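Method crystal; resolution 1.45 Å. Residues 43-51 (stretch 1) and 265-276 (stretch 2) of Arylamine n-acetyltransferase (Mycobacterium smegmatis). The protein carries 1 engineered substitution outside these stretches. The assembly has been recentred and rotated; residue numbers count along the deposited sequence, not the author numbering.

Stretch 1 43-51: NLDPLLGIP
Stretch 2 (265-276) GRDVQARVAEVL

Leucines of stretch 1 meet valines of stretch 2 at the apolar centre of this contact. Leu47 has the largest area covered by stretch 2, 90 Å². Its chi1 is t (179°) and its chi2 is p (66°). CA-to-CB points sideways, but the end of the side chain comes nearer to stretch 2. Leu47 CD1 sits 3.9 Å from Val275 CG2, and Leu47 CD2 sits 4.2 Å from Val272 CG2. Leu48 is m at chi1 (-68°) and t at chi2 (162°). Its CD1 lies 4.0 Å from Val268 CG2, and its CD2 lies 3.8 Å from Arg271 CB. Leu44, also m, t (-73°, 154°), adds a looser contact, with CD2 4.4 Å from Val268 CG1. Val268 and Val272 are t at chi1; Val275 is m. The leucine-valine pairings are van der Waals contacts between methyl groups; Leu48 CD2 instead packs on the Arg271 CB methylene. Together they exclude some water. The two stretches bury 436 Å² in all, both sides summed.

Most of these side chains come from two short helices, 44-47 and the one beginning at Val268; Leu48 and Val275 come from the loops that follow. Residues 44-47 form one turn, with Asn43 at the N-cap position. The asparagine side chain makes no capping bond. Leu47 N donates to Asn43 O (3.1 Å), and Leu48 N to Leu44 O (3.0 Å). Leu48 leaves helical geometry at phi/psi -94/11. Gly49 follows with positive phi (80/17), and its N donates to Pro46 O at 3.1 Å. Ile50 is extended at -100/110; its N donates to Asp45 O at 2.8 Å.

In stretch 2, Asp267 stands at the N-cap with phi/psi 51/58 and chi1 t. Its OD1 accepts from Ala270 N at 3.3 Å, satisfying an amide of the first turn. The helix runs from Val268, with Arg271 N to Asp267 O at 3.2 Å and Val272 N to Val268 O at 2.9 Å. Val275 has phi/psi -115/21, and its N donates to Val272 O at 3.1 Å. The closest CA pair across the stretches is Leu48 and Arg271, 7.1 Å apart. Leu44 meets Val268, and Leu47 meets Val272 and Val275.

Arg271 joins the apolar centre to the polar edge. Its CA-to-CB bond points toward stretch 1, with chi1 to chi3 t, p, t and chi4 152°. Arg271 NE donates to Leu47 O at 2.9 Å and 170°. The carbonyl lies at the guanidinium edge, near its plane, so the N-H points almost straight at it. Arg271 NH1 forms a salt bridge with Glu274 OE1 at 2.9 Å. Water 1 accepts from Arg271 NH2 at 2.9 Å and lies 2.9 Å from Leu47 O, so it links the same two residues.

Arg266 forms a more exposed edge. Its CA-to-CB bond points toward stretch 1, and its chi1 to chi3 are m, t, t, with chi4 -103°. Ile50 (m, t) lies over one face of the guanidinium, with CD1 3.6 Å from Arg266 NE. Water 2 completes this edge: it donates to Leu48 O and accepts from Arg266 NH1, each at 2.8 Å.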

# COMPACT_ATOMS: atom_id res chain seq x y z
N ASN A 43 14.61 -5.64 15.35
CA ASN A 43 15.47 -6.72 15.86
C ASN A 43 16.75 -6.86 15.02
O ASN A 43 17.21 -7.96 14.80
CB ASN A 43 14.72 -8.05 15.85
CG ASN A 43 14.50 -8.56 14.43
OD1 ASN A 43 14.24 -7.76 13.53
ND2 ASN A 43 14.63 -9.87 14.23
N LEU A 44 17.30 -5.75 14.55
CA LEU A 44 18.51 -5.85 13.73
C LEU A 44 19.68 -6.50 14.49
O LEU A 44 20.46 -7.23 13.89
CB LEU A 44 18.93 -4.49 13.19
CG LEU A 44 18.02 -3.99 12.07
CD1 LEU A 44 18.06 -2.47 12.02
CD2 LEU A 44 18.36 -4.62 10.72
N ASP A 45 19.78 -6.26 15.80
CA ASP A 45 20.88 -6.87 16.56
C ASP A 45 20.79 -8.41 16.52
O ASP A 45 21.71 -9.05 16.01
CB ASP A 45 20.97 -6.34 17.99
CG ASP A 45 21.69 -5.00 18.08
OD1 ASP A 45 22.08 -4.42 17.03
OD2 ASP A 45 21.86 -4.50 19.23
N PRO A 46 19.69 -9.02 17.02
CA PRO A 46 19.63 -10.50 16.96
C PRO A 46 19.71 -11.04 15.54
O PRO A 46 20.28 -12.12 15.34
CB PRO A 46 18.28 -10.85 17.58
CG PRO A 46 17.75 -9.64 18.19
CD PRO A 46 18.56 -8.45 17.77
N LEU A 47 19.14 -10.32 14.58
CA LEU A 47 19.24 -10.74 13.17
C LEU A 47 20.71 -10.90 12.74
O LEU A 47 21.06 -11.85 12.02
CB LEU A 47 18.52 -9.74 12.25
CG LEU A 47 18.58 -10.05 10.74
CD1 LEU A 47 17.84 -11.34 10.40
CD2 LEU A 47 18.05 -8.88 9.93
N LEU A 48 21.55 -9.99 13.24
CA LEU A 48 22.96 -9.93 12.86
C LEU A 48 23.85 -10.71 13.84
O LEU A 48 25.08 -10.60 13.79
CB LEU A 48 23.41 -8.48 12.76
CG LEU A 48 22.76 -7.74 11.58
CD1 LEU A 48 22.86 -6.24 11.76
CD2 LEU A 48 23.38 -8.18 10.25
N GLY A 49 23.22 -11.49 14.72
CA GLY A 49 23.99 -12.32 15.67
C GLY A 49 24.50 -11.56 16.88
O GLY A 49 25.40 -12.04 17.59
N ILE A 50 23.94 -10.38 17.14
CA ILE A 50 24.29 -9.60 18.32
C ILE A 50 23.19 -9.83 19.38
O ILE A 50 22.05 -9.40 19.19
CB ILE A 50 24.38 -8.09 17.99
CG1 ILE A 50 25.40 -7.83 16.86
CG2 ILE A 50 24.74 -7.29 19.23
CD1 ILE A 50 25.25 -6.48 16.18
N PRO A 51 23.52 -10.54 20.47
CA PRO A 51 22.53 -10.76 21.52
C PRO A 51 22.03 -9.47 22.16
O PRO A 51 22.73 -8.45 22.15
CB PRO A 51 23.31 -11.59 22.56
CG PRO A 51 24.37 -12.26 21.76
CD PRO A 51 24.80 -11.20 20.80
N GLY A 265 30.11 -2.39 8.86
CA GLY A 265 30.98 -3.59 8.68
C GLY A 265 30.35 -4.93 9.04
O GLY A 265 31.06 -5.94 9.23
N ARG A 266 29.03 -4.97 9.10
CA ARG A 266 28.33 -6.20 9.46
C ARG A 266 27.60 -6.82 8.25
O ARG A 266 26.98 -7.88 8.37
CB ARG A 266 27.41 -5.97 10.64
CG ARG A 266 28.19 -5.54 11.88
CD ARG A 266 27.39 -5.72 13.19
NE ARG A 266 28.17 -5.40 14.38
CZ ARG A 266 28.72 -6.31 15.19
NH1 ARG A 266 28.57 -7.61 14.95
NH2 ARG A 266 29.41 -5.91 16.25
N ASP A 267 27.67 -6.15 7.11
CA ASP A 267 26.96 -6.51 5.86
C ASP A 267 25.48 -6.76 6.08
O ASP A 267 24.93 -7.82 5.80
CB ASP A 267 27.64 -7.65 5.11
CG ASP A 267 27.31 -7.57 3.62
OD1 ASP A 267 26.41 -6.78 3.27
OD2 ASP A 267 27.97 -8.29 2.84
N VAL A 268 24.86 -5.71 6.61
CA VAL A 268 23.46 -5.69 6.89
C VAL A 268 22.66 -6.08 5.64
O VAL A 268 21.74 -6.89 5.72
CB VAL A 268 23.01 -4.28 7.36
CG1 VAL A 268 21.52 -4.26 7.61
CG2 VAL A 268 23.78 -3.87 8.61
N GLN A 269 23.03 -5.50 4.49
CA GLN A 269 22.26 -5.69 3.28
C GLN A 269 22.21 -7.17 2.89
O GLN A 269 21.15 -7.68 2.54
CB GLN A 269 22.80 -4.82 2.13
CG GLN A 269 21.77 -4.57 1.03
CD GLN A 269 22.35 -3.86 -0.18
OE1 GLN A 269 22.13 -2.66 -0.37
NE2 GLN A 269 23.10 -4.59 -1.00
N ALA A 270 23.35 -7.86 2.98
CA ALA A 270 23.42 -9.29 2.65
C ALA A 270 22.61 -10.16 3.61
O ALA A 270 22.01 -11.14 3.20
CB ALA A 270 24.88 -9.77 2.59
N ARG A 271 22.59 -9.80 4.89
CA ARG A 271 21.83 -10.60 5.84
C ARG A 271 20.32 -10.37 5.66
O ARG A 271 19.53 -11.30 5.76
CB ARG A 271 22.26 -10.26 7.27
CG ARG A 271 21.47 -10.98 8.37
CD ARG A 271 21.47 -12.51 8.23
NE ARG A 271 20.78 -13.11 9.38
CZ ARG A 271 20.14 -14.27 9.38
NH1 ARG A 271 20.06 -15.02 8.28
NH2 ARG A 271 19.55 -14.68 10.51
N VAL A 272 19.95 -9.12 5.42
CA VAL A 272 18.56 -8.81 5.11
C VAL A 272 18.09 -9.58 3.86
O VAL A 272 16.97 -10.08 3.81
CB VAL A 272 18.36 -7.29 4.99
CG1 VAL A 272 16.99 -6.95 4.42
CG2 VAL A 272 18.52 -6.65 6.35
N ALA A 273 18.98 -9.71 2.86
CA ALA A 273 18.63 -10.49 1.68
C ALA A 273 18.22 -11.93 2.02
O ALA A 273 17.27 -12.45 1.46
CB ALA A 273 19.79 -10.49 0.68
N GLU A 274 18.92 -12.54 2.98
CA GLU A 274 18.64 -13.93 3.39
C GLU A 274 17.25 -14.12 3.99
O GLU A 274 16.69 -15.22 3.95
CB GLU A 274 19.67 -14.41 4.42
CG GLU A 274 21.05 -14.63 3.82
CD GLU A 274 22.09 -15.08 4.83
OE1 GLU A 274 21.87 -15.00 6.05
OE2 GLU A 274 23.17 -15.53 4.36
N VAL A 275 16.70 -13.04 4.56
CA VAL A 275 15.46 -13.14 5.33
C VAL A 275 14.28 -12.37 4.70
O VAL A 275 13.31 -12.06 5.38
CB VAL A 275 15.67 -12.73 6.82
CG1 VAL A 275 16.69 -13.65 7.47
CG2 VAL A 275 16.07 -11.28 6.95
N LEU A 276 14.34 -12.08 3.41
CA LEU A 276 13.24 -11.36 2.77
C LEU A 276 11.93 -12.10 2.96
O LEU A 276 10.87 -11.48 3.11
CB LEU A 276 13.53 -11.18 1.27
CG LEU A 276 14.71 -10.28 0.91
CD1 LEU A 276 14.83 -10.22 -0.62
CD2 LEU A 276 14.59 -8.87 1.47
O HOH W 1 20.11 -14.24 13.31
O HOH W 2 27.30 -9.14 12.93